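Local atomic coordinates of Trypsin/factor XIIA inhibitor (PDB entry 1BEA), a protein that inhibits mammalian trypsin and, specifically, activated Hageman factor (factor XIIa), as a monomeric member of the cereal trypsin/alpha-amylase inhibitor family. Residues L17-W22 against K41-R46; R21-S26 against R92-T97; R79-D82 against P87-V90. All coordinates share one frame; numbering follows the deposited sequence.

Contact 1 of 3, residues L17-W22 against K41-R46; sequences LPSCRW and KRRCCR
Cys20 and Cys44 are joined through their sulfurs, a disulfide that staples helix 18-29 to helix 37-49 in the all-helical, disulfide-rich fold of the cereal trypsin/alpha-amylase inhibitors. SG of Cys20 lies 2.0 Å from SG of Cys44, with a torsion of 95° about the S-S bond, close to the relaxed right angle. The two sulfurs leave their helices differently: in Cys44 SG is anti to the backbone N (chi1 159°), whereas in Cys20 it lies beside it. Across this short link the CA atoms of Cys20 and Cys44 are 4.4 Å apart, and the segment axes, 7.7 Å apart at closest, run roughly antiparallel.

One residue before the half-cystine on each helix, Ser19 and Arg43 extend the contact. Ser19 turns its CB toward the second helix and rests it against the backbone between Arg43 and Cys44, 3.8 Å from N of Cys44. Further out, Leu17 occupies the N-cap position of helix 18-29, and its carbonyl oxygen receives the N-H of both Cys20 and Arg21, which steadies the first turn carrying the disulfide. Glu47 accepts from the backbone N of Ser19, a second tie between the helices. Cys45, directly after Cys44, faces away and pairs with Cys104, the adjacent cysteines thus serving different parts of the fold. At the exposed margin the Arg43 chain bends, bringing NH2 obliquely to 3.1 Å from OG of Ser19.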
loop_
_atom_site.group_PDB
_atom_site.type_symbol
_atom_site.label_atom_id
_atom_site.label_comp_id
_atom_site.label_asym_id
_atom_site.label_seq_id
_atom_site.Cartn_x
_atom_site.Cartn_y
_atom_site.Cartn_z
ATOM N N LEU A 17 -5.763 -1.383 -0.806
ATOM C CA LEU A 17 -4.740 -1.741 -1.766
ATOM C C LEU A 17 -4.385 -3.246 -1.753
ATOM O O LEU A 17 -3.212 -3.609 -1.735
ATOM C CB LEU A 17 -3.496 -0.852 -1.496
ATOM C CG LEU A 17 -3.670 0.659 -1.188
ATOM C CD1 LEU A 17 -2.295 1.300 -0.860
ATOM C CD2 LEU A 17 -4.266 1.354 -2.365
ATOM N N PRO A 18 -5.409 -4.135 -1.852
ATOM C CA PRO A 18 -5.221 -5.595 -1.844
ATOM C C PRO A 18 -4.241 -6.018 -2.914
ATOM O O PRO A 18 -3.472 -6.945 -2.695
ATOM C CB PRO A 18 -6.610 -6.172 -2.166
ATOM C CG PRO A 18 -7.579 -5.077 -1.965
ATOM C CD PRO A 18 -6.824 -3.764 -2.099
ATOM N N SER A 19 -4.303 -5.369 -4.082
ATOM C CA SER A 19 -3.417 -5.715 -5.201
ATOM C C SER A 19 -2.007 -5.189 -4.984
ATOM O O SER A 19 -1.039 -5.696 -5.571
ATOM C CB SER A 19 -3.914 -5.115 -6.525
ATOM O OG SER A 19 -5.041 -5.797 -7.051
ATOM N N CYS A 20 -1.875 -4.136 -4.188
ATOM C CA CYS A 20 -0.531 -3.609 -3.973
ATOM C C CYS A 20 0.188 -4.555 -3.085
ATOM O O CYS A 20 1.363 -4.762 -3.290
ATOM C CB CYS A 20 -0.593 -2.242 -3.348
ATOM S SG CYS A 20 -1.235 -1.017 -4.523
ATOM N N ARG A 21 -0.529 -5.155 -2.117
ATOM C CA ARG A 21 0.039 -6.168 -1.197
ATOM C C ARG A 21 0.792 -7.226 -1.976
ATOM O O ARG A 21 1.963 -7.470 -1.675
ATOM C CB ARG A 21 -1.051 -6.889 -0.394
ATOM C CG ARG A 21 -0.518 -7.919 0.600
ATOM C CD ARG A 21 -1.617 -8.480 1.511
ATOM N NE ARG A 21 -2.091 -7.514 2.506
ATOM C CZ ARG A 21 -1.427 -7.150 3.613
ATOM N NH1 ARG A 21 -0.216 -7.648 3.896
ATOM N NH2 ARG A 21 -1.980 -6.259 4.440
ATOM N N TRP A 22 0.118 -7.833 -2.972
ATOM C CA TRP A 22 0.627 -8.903 -3.861
ATOM C C TRP A 22 1.690 -8.462 -4.822
ATOM O O TRP A 22 2.554 -9.252 -5.198
ATOM C CB TRP A 22 -0.506 -9.500 -4.720
ATOM C CG TRP A 22 -1.489 -10.250 -3.940
ATOM C CD1 TRP A 22 -2.838 -10.234 -4.106
ATOM C CD2 TRP A 22 -1.230 -11.058 -2.788
ATOM N NE1 TRP A 22 -3.441 -10.975 -3.119
ATOM C CE2 TRP A 22 -2.482 -11.493 -2.294
ATOM C CE3 TRP A 22 -0.061 -11.461 -2.114
ATOM C CZ2 TRP A 22 -2.596 -12.306 -1.162
ATOM C CZ3 TRP A 22 -0.175 -12.260 -1.006
ATOM C CH2 TRP A 22 -1.435 -12.680 -0.532
ATOM N N LYS A 41 1.202 -4.423 -11.462
ATOM C CA LYS A 41 1.463 -3.025 -11.134
ATOM C C LYS A 41 0.249 -2.184 -11.423
ATOM O O LYS A 41 -0.211 -1.415 -10.599
ATOM C CB LYS A 41 2.646 -2.496 -11.945
ATOM C CG LYS A 41 2.997 -1.038 -11.656
ATOM C CD LYS A 41 3.970 -0.492 -12.681
ATOM C CE LYS A 41 5.309 -0.097 -12.038
ATOM N NZ LYS A 41 6.457 0.111 -13.014
ATOM N N ARG A 42 -0.268 -2.345 -12.624
ATOM C CA ARG A 42 -1.437 -1.629 -13.046
ATOM C C ARG A 42 -2.538 -1.687 -11.992
ATOM O O ARG A 42 -3.031 -0.658 -11.541
ATOM C CB ARG A 42 -1.955 -2.256 -14.329
ATOM C CG ARG A 42 -2.774 -1.327 -15.195
ATOM C CD ARG A 42 -3.109 -1.972 -16.521
ATOM N NE ARG A 42 -4.086 -3.031 -16.311
ATOM C CZ ARG A 42 -5.406 -2.857 -16.362
ATOM N NH1 ARG A 42 -5.924 -1.651 -16.622
ATOM N NH2 ARG A 42 -6.210 -3.896 -16.131
ATOM N N ARG A 43 -2.920 -2.902 -11.610
ATOM C CA ARG A 43 -4.003 -3.112 -10.656
ATOM C C ARG A 43 -3.765 -2.475 -9.291
ATOM O O ARG A 43 -4.700 -2.014 -8.637
ATOM C CB ARG A 43 -4.306 -4.618 -10.569
ATOM C CG ARG A 43 -4.785 -5.203 -11.914
ATOM C CD ARG A 43 -5.223 -6.649 -11.811
ATOM N NE ARG A 43 -5.686 -6.984 -10.465
ATOM C CZ ARG A 43 -6.946 -6.834 -10.045
ATOM N NH1 ARG A 43 -7.866 -6.354 -10.881
ATOM N NH2 ARG A 43 -7.288 -7.153 -8.790
ATOM N N CYS A 44 -2.517 -2.440 -8.853
ATOM C CA CYS A 44 -2.188 -1.784 -7.601
ATOM C C CYS A 44 -2.324 -0.244 -7.816
ATOM O O CYS A 44 -2.941 0.481 -7.037
ATOM C CB CYS A 44 -0.753 -2.151 -7.246
ATOM S SG CYS A 44 0.043 -1.005 -6.087
ATOM N N CYS A 45 -1.738 0.234 -8.907
ATOM C CA CYS A 45 -1.762 1.654 -9.246
ATOM C C CYS A 45 -3.188 2.089 -9.344
ATOM O O CYS A 45 -3.583 3.058 -8.746
ATOM C CB CYS A 45 -1.060 1.902 -10.574
ATOM S SG CYS A 45 0.758 1.702 -10.431
ATOM N N ARG A 46 -3.967 1.358 -10.110
ATOM C CA ARG A 46 -5.376 1.679 -10.246
ATOM C C ARG A 46 -6.033 1.835 -8.884
ATOM O O ARG A 46 -6.813 2.764 -8.681
ATOM C CB ARG A 46 -6.062 0.576 -11.031
ATOM C CG ARG A 46 -7.300 1.007 -11.763
ATOM C CD ARG A 46 -8.481 0.906 -10.826
ATOM N NE ARG A 46 -9.427 -0.120 -11.245
ATOM C CZ ARG A 46 -9.895 -1.080 -10.450
ATOM N NH1 ARG A 46 -9.508 -1.157 -9.174
ATOM N NH2 ARG A 46 -10.760 -1.969 -10.933
#

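Contact 2 of 3, residues R21-S26 against R92-T97; sequences RWYVTS and RGFAAT
Phe94 and Tyr23 form the aromatic part of this buried contact, a T-shaped pair in which Phe94 supplies the edge and Tyr23 the face. The geometric evidence is a centroid separation of 5.5 Å with the ring planes at 83°. The touching atom is CZ of Phe94, which stands over one face of the tyrosine ring at its phenol end, 3.9 Å from CZ of Tyr23. Both rings reach the meeting point because each CG is anti to its own backbone nitrogen (chi1 171° in Tyr23, 174° in Phe94).

The aliphatic part belongs to Val24. Its CG2 meets CD2 of Phe94 at 3.8 Å, approaching obliquely, and at the same time touches CB of Ala95 at 4.0 Å. One methyl group thus fills the angle between a ring and a neighbouring alanine, where the CA atoms of Val24 and Ala95 come to 6.2 Å.

Polar bonds stay within each side of the contact or lead elsewhere. Thr97 OG1 donates to O of Phe94 over 3.2 Å, and that oxygen also takes the N-H of Thr97, so that one acceptor is gripped twice by the same residue. On the other segment, N and OG of Ser26 reach O of Trp22 from opposite faces of its carbonyl plane. The phenol OH of Tyr23 is hydrogen-bonded to Glu103.

Within the helical fold, this apolar seam joins helix 18-29 to helix 88-95; Leu40 and Lys41 of helix 37-49 also touch Tyr23, while Met64 of helix 56-65 packs on Ala95.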
loop_
_atom_site.group_PDB
_atom_site.type_symbol
_atom_site.label_atom_id
_atom_site.label_comp_id
_atom_site.label_asym_id
_atom_site.label_seq_id
_atom_site.Cartn_x
_atom_site.Cartn_y
_atom_site.Cartn_z
ATOM N N ARG A 21 -0.529 -5.155 -2.117
ATOM C CA ARG A 21 0.039 -6.168 -1.197
ATOM C C ARG A 21 0.792 -7.226 -1.976
ATOM O O ARG A 21 1.963 -7.470 -1.675
ATOM C CB ARG A 21 -1.051 -6.889 -0.394
ATOM C CG ARG A 21 -0.518 -7.919 0.600
ATOM C CD ARG A 21 -1.617 -8.480 1.511
ATOM N NE ARG A 21 -2.091 -7.514 2.506
ATOM C CZ ARG A 21 -1.427 -7.150 3.613
ATOM N NH1 ARG A 21 -0.216 -7.648 3.896
ATOM N NH2 ARG A 21 -1.980 -6.259 4.440
ATOM N N TRP A 22 0.118 -7.833 -2.972
ATOM C CA TRP A 22 0.627 -8.903 -3.861
ATOM C C TRP A 22 1.690 -8.462 -4.822
ATOM O O TRP A 22 2.554 -9.252 -5.198
ATOM C CB TRP A 22 -0.506 -9.500 -4.720
ATOM C CG TRP A 22 -1.489 -10.250 -3.940
ATOM C CD1 TRP A 22 -2.838 -10.234 -4.106
ATOM C CD2 TRP A 22 -1.230 -11.058 -2.788
ATOM N NE1 TRP A 22 -3.441 -10.975 -3.119
ATOM C CE2 TRP A 22 -2.482 -11.493 -2.294
ATOM C CE3 TRP A 22 -0.061 -11.461 -2.114
ATOM C CZ2 TRP A 22 -2.596 -12.306 -1.162
ATOM C CZ3 TRP A 22 -0.175 -12.260 -1.006
ATOM C CH2 TRP A 22 -1.435 -12.680 -0.532
ATOM N N TYR A 23 1.577 -7.226 -5.288
ATOM C CA TYR A 23 2.587 -6.681 -6.184
ATOM C C TYR A 23 3.889 -6.563 -5.350
ATOM O O TYR A 23 4.966 -6.915 -5.801
ATOM C CB TYR A 23 2.126 -5.321 -6.706
ATOM C CG TYR A 23 3.176 -4.556 -7.480
ATOM C CD1 TYR A 23 4.093 -5.226 -8.287
ATOM C CD2 TYR A 23 3.234 -3.167 -7.435
ATOM C CE1 TYR A 23 5.036 -4.538 -9.028
ATOM C CE2 TYR A 23 4.180 -2.463 -8.181
ATOM C CZ TYR A 23 5.077 -3.155 -8.977
ATOM O OH TYR A 23 6.041 -2.481 -9.717
ATOM N N VAL A 24 3.766 -6.108 -4.116
ATOM C CA VAL A 24 4.901 -5.964 -3.249
ATOM C C VAL A 24 5.529 -7.297 -2.867
ATOM O O VAL A 24 6.756 -7.388 -2.815
ATOM C CB VAL A 24 4.521 -5.229 -1.958
ATOM C CG1 VAL A 24 5.601 -5.394 -0.919
ATOM C CG2 VAL A 24 4.325 -3.761 -2.255
ATOM N N THR A 25 4.728 -8.326 -2.583
ATOM C CA THR A 25 5.311 -9.624 -2.201
ATOM C C THR A 25 5.906 -10.382 -3.404
ATOM O O THR A 25 6.805 -11.255 -3.263
ATOM C CB THR A 25 4.287 -10.551 -1.512
ATOM O OG1 THR A 25 3.154 -10.754 -2.364
ATOM C CG2 THR A 25 3.849 -9.967 -0.245
ATOM N N SER A 26 5.400 -10.049 -4.585
ATOM C CA SER A 26 5.870 -10.680 -5.784
ATOM C C SER A 26 7.330 -10.360 -5.882
ATOM O O SER A 26 8.165 -11.262 -5.976
ATOM C CB SER A 26 5.148 -10.109 -6.982
ATOM O OG SER A 26 3.848 -10.642 -7.044
ATOM N N ARG A 92 8.454 -3.546 3.198
ATOM C CA ARG A 92 8.185 -2.149 3.561
ATOM C C ARG A 92 8.948 -1.151 2.686
ATOM O O ARG A 92 8.386 -0.179 2.139
ATOM C CB ARG A 92 8.635 -1.899 4.985
ATOM C CG ARG A 92 7.570 -1.980 6.024
ATOM C CD ARG A 92 8.114 -1.465 7.343
ATOM N NE ARG A 92 7.452 -0.246 7.804
ATOM C CZ ARG A 92 7.923 0.982 7.650
ATOM N NH1 ARG A 92 9.061 1.193 7.031
ATOM N NH2 ARG A 92 7.282 2.001 8.163
ATOM N N GLY A 93 10.255 -1.371 2.598
ATOM C CA GLY A 93 11.081 -0.503 1.788
ATOM C C GLY A 93 10.501 -0.357 0.398
ATOM O O GLY A 93 10.330 0.739 -0.105
ATOM N N PHE A 94 10.152 -1.463 -0.235
ATOM C CA PHE A 94 9.627 -1.353 -1.572
ATOM C C PHE A 94 8.233 -0.764 -1.645
ATOM O O PHE A 94 7.900 -0.089 -2.622
ATOM C CB PHE A 94 9.611 -2.707 -2.246
ATOM C CG PHE A 94 8.935 -2.686 -3.583
ATOM C CD1 PHE A 94 9.470 -1.918 -4.623
ATOM C CD2 PHE A 94 7.733 -3.374 -3.792
ATOM C CE1 PHE A 94 8.817 -1.830 -5.843
ATOM C CE2 PHE A 94 7.073 -3.294 -5.007
ATOM C CZ PHE A 94 7.611 -2.522 -6.032
ATOM N N ALA A 95 7.411 -1.027 -0.629
ATOM C CA ALA A 95 6.035 -0.513 -0.631
ATOM C C ALA A 95 6.007 1.003 -0.554
ATOM O O ALA A 95 5.112 1.644 -1.087
ATOM C CB ALA A 95 5.246 -1.084 0.545
ATOM N N ALA A 96 6.991 1.580 0.124
ATOM C CA ALA A 96 7.014 3.021 0.269
ATOM C C ALA A 96 7.228 3.777 -1.053
ATOM O O ALA A 96 6.922 4.963 -1.132
ATOM C CB ALA A 96 8.067 3.391 1.292
ATOM N N THR A 97 7.689 3.086 -2.105
ATOM C CA THR A 97 7.962 3.709 -3.418
ATOM C C THR A 97 6.815 3.662 -4.389
ATOM O O THR A 97 6.900 4.153 -5.510
ATOM C CB THR A 97 9.172 3.046 -4.169
ATOM O OG1 THR A 97 8.705 1.960 -4.975
ATOM C CG2 THR A 97 10.189 2.512 -3.193
#

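Contact 3 of 3, residues R79-D82 against P87-V90; sequences RLED and PREV
Arg88 reaches from the first turn of helix 88-95 across the loop segment 79-82 that leads toward it, a surface helix-loop contact in the four-helix cereal inhibitor fold. Its CB points toward the loop, 3.5 Å from O of Leu80; an unusual chi1 of 126°, off the staggered positions, then sends CG past the same carbonyl. CD faces two oxygens that lie on the same side of it, 3.2 Å from O of Leu80 and 3.3 Å from OE1 of Glu81. The chain is extended from CG to NE, which carries the guanidinium over Arg79.

There the two guanidinium groups stack, centres 3.9 Å apart and planes at 23°, with NH2 of Arg79 over one face of Arg88 near NE. Two like charges would probably be costly here without nearby compensation: OE2 of Glu81 forms a salt bridge with NE of Arg79, and NH2 of Arg88 forms one with Asp65. At the tip, NH1 of Arg88 also donates to O of Met64, tying the loop contact to helix 56-65. With the guanidinium gone, as in an alanine here, Asp65 would probably lose one of its ionic mates, the Arg79 guanidinium would be freer to turn, and O of Leu80 would lack its side-chain donor.

Beside the helix start, a water donates to OD1 of Asp82 and weakly to OE2 of Glu89, bridging two carboxylates of like charge. In the guanidinium plane of Arg88, NH1 donates to O of Leu80 over 3.2 Å with an N-H...O angle of 159°, in the carbonyl plane.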
loop_
_atom_site.group_PDB
_atom_site.type_symbol
_atom_site.label_atom_id
_atom_site.label_comp_id
_atom_site.label_asym_id
_atom_site.label_seq_id
_atom_site.Cartn_x
_atom_site.Cartn_y
_atom_site.Cartn_z
ATOM N N ARG A 79 -1.104 -3.876 6.860
ATOM C CA ARG A 79 0.163 -4.285 7.443
ATOM C C ARG A 79 0.812 -5.450 6.726
ATOM O O ARG A 79 0.150 -6.459 6.443
ATOM C CB ARG A 79 0.012 -4.654 8.903
ATOM C CG ARG A 79 1.335 -4.967 9.548
ATOM C CD ARG A 79 1.277 -4.896 11.070
ATOM N NE ARG A 79 2.552 -5.303 11.690
ATOM C CZ ARG A 79 3.357 -4.495 12.388
ATOM N NH1 ARG A 79 3.042 -3.215 12.578
ATOM N NH2 ARG A 79 4.500 -4.970 12.874
ATOM N N LEU A 80 2.114 -5.298 6.438
ATOM C CA LEU A 80 2.872 -6.335 5.772
ATOM C C LEU A 80 3.575 -7.084 6.877
ATOM O O LEU A 80 4.297 -6.477 7.666
ATOM C CB LEU A 80 3.944 -5.750 4.855
ATOM C CG LEU A 80 3.573 -4.675 3.853
ATOM C CD1 LEU A 80 4.821 -3.855 3.473
ATOM C CD2 LEU A 80 2.962 -5.338 2.633
ATOM N N GLU A 81 3.376 -8.393 6.920
ATOM C CA GLU A 81 4.022 -9.219 7.918
ATOM C C GLU A 81 5.057 -10.137 7.296
ATOM O O GLU A 81 5.221 -10.182 6.084
ATOM C CB GLU A 81 2.987 -10.048 8.663
ATOM C CG GLU A 81 2.173 -9.229 9.647
ATOM C CD GLU A 81 3.054 -8.464 10.633
ATOM O OE1 GLU A 81 4.174 -8.029 10.266
ATOM O OE2 GLU A 81 2.623 -8.294 11.787
ATOM N N ASP A 82 5.751 -10.887 8.138
ATOM C CA ASP A 82 6.787 -11.767 7.645
ATOM C C ASP A 82 6.249 -12.960 6.901
ATOM O O ASP A 82 5.229 -13.528 7.254
ATOM C CB ASP A 82 7.641 -12.241 8.803
ATOM C CG ASP A 82 8.543 -11.163 9.330
ATOM O OD1 ASP A 82 8.113 -10.421 10.233
ATOM O OD2 ASP A 82 9.680 -11.054 8.835
ATOM N N PRO A 87 11.429 -11.110 5.396
ATOM C CA PRO A 87 11.074 -10.222 6.502
ATOM C C PRO A 87 10.279 -8.989 6.100
ATOM O O PRO A 87 10.514 -8.365 5.053
ATOM C CB PRO A 87 12.424 -9.865 7.128
ATOM C CG PRO A 87 13.423 -10.140 6.073
ATOM C CD PRO A 87 12.884 -11.268 5.246
ATOM N N ARG A 88 9.356 -8.632 6.984
ATOM C CA ARG A 88 8.487 -7.479 6.799
ATOM C C ARG A 88 9.249 -6.214 6.432
ATOM O O ARG A 88 8.777 -5.425 5.624
ATOM C CB ARG A 88 7.658 -7.298 8.061
ATOM C CG ARG A 88 7.713 -5.973 8.664
ATOM C CD ARG A 88 6.634 -5.847 9.685
ATOM N NE ARG A 88 6.697 -4.510 10.249
ATOM C CZ ARG A 88 6.048 -3.484 9.739
ATOM N NH1 ARG A 88 5.282 -3.628 8.660
ATOM N NH2 ARG A 88 6.199 -2.308 10.302
ATOM N N GLU A 89 10.454 -6.058 6.978
ATOM C CA GLU A 89 11.291 -4.895 6.683
ATOM C C GLU A 89 11.684 -4.816 5.210
ATOM O O GLU A 89 11.893 -3.727 4.641
ATOM C CB GLU A 89 12.564 -4.910 7.546
ATOM C CG GLU A 89 12.968 -6.284 8.064
ATOM C CD GLU A 89 12.261 -6.662 9.367
ATOM O OE1 GLU A 89 12.122 -5.803 10.270
ATOM O OE2 GLU A 89 11.839 -7.831 9.497
ATOM N N VAL A 90 11.823 -5.971 4.585
ATOM C CA VAL A 90 12.177 -5.966 3.182
ATOM C C VAL A 90 11.030 -5.492 2.303
ATOM O O VAL A 90 11.241 -4.758 1.350
ATOM C CB VAL A 90 12.575 -7.348 2.700
ATOM C CG1 VAL A 90 13.293 -7.217 1.369
ATOM C CG2 VAL A 90 13.469 -8.032 3.739
HETATM O O HOH W 1 9.618 -8.512 11.932
#

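In the fold
The segments of contacts 1 and 2 overlap at Arg21 and Trp22 of helix 18-29, and the contact centres are about 9 Å apart; Tyr23 connects them, its CD2 lying 4.1 Å from SG of Cys44. Contacts 2 and 3 both use helix 88-95, again with centres about 9 Å apart, and CD1 of Leu80 touches CB of Ala95 at 4.1 Å. Contacts 1 and 3, centres about 17 Å apart, are linked by a probable hydrogen bond of 2.8 Å from NH1 of Arg21 to O of Arg79. Contact 1 lies near the protease-cleaved Arg34-Leu35 bond: the side chain of Arg43 is about 5 Å from that of Leu35 and about 12 Å from that of active-site Arg34.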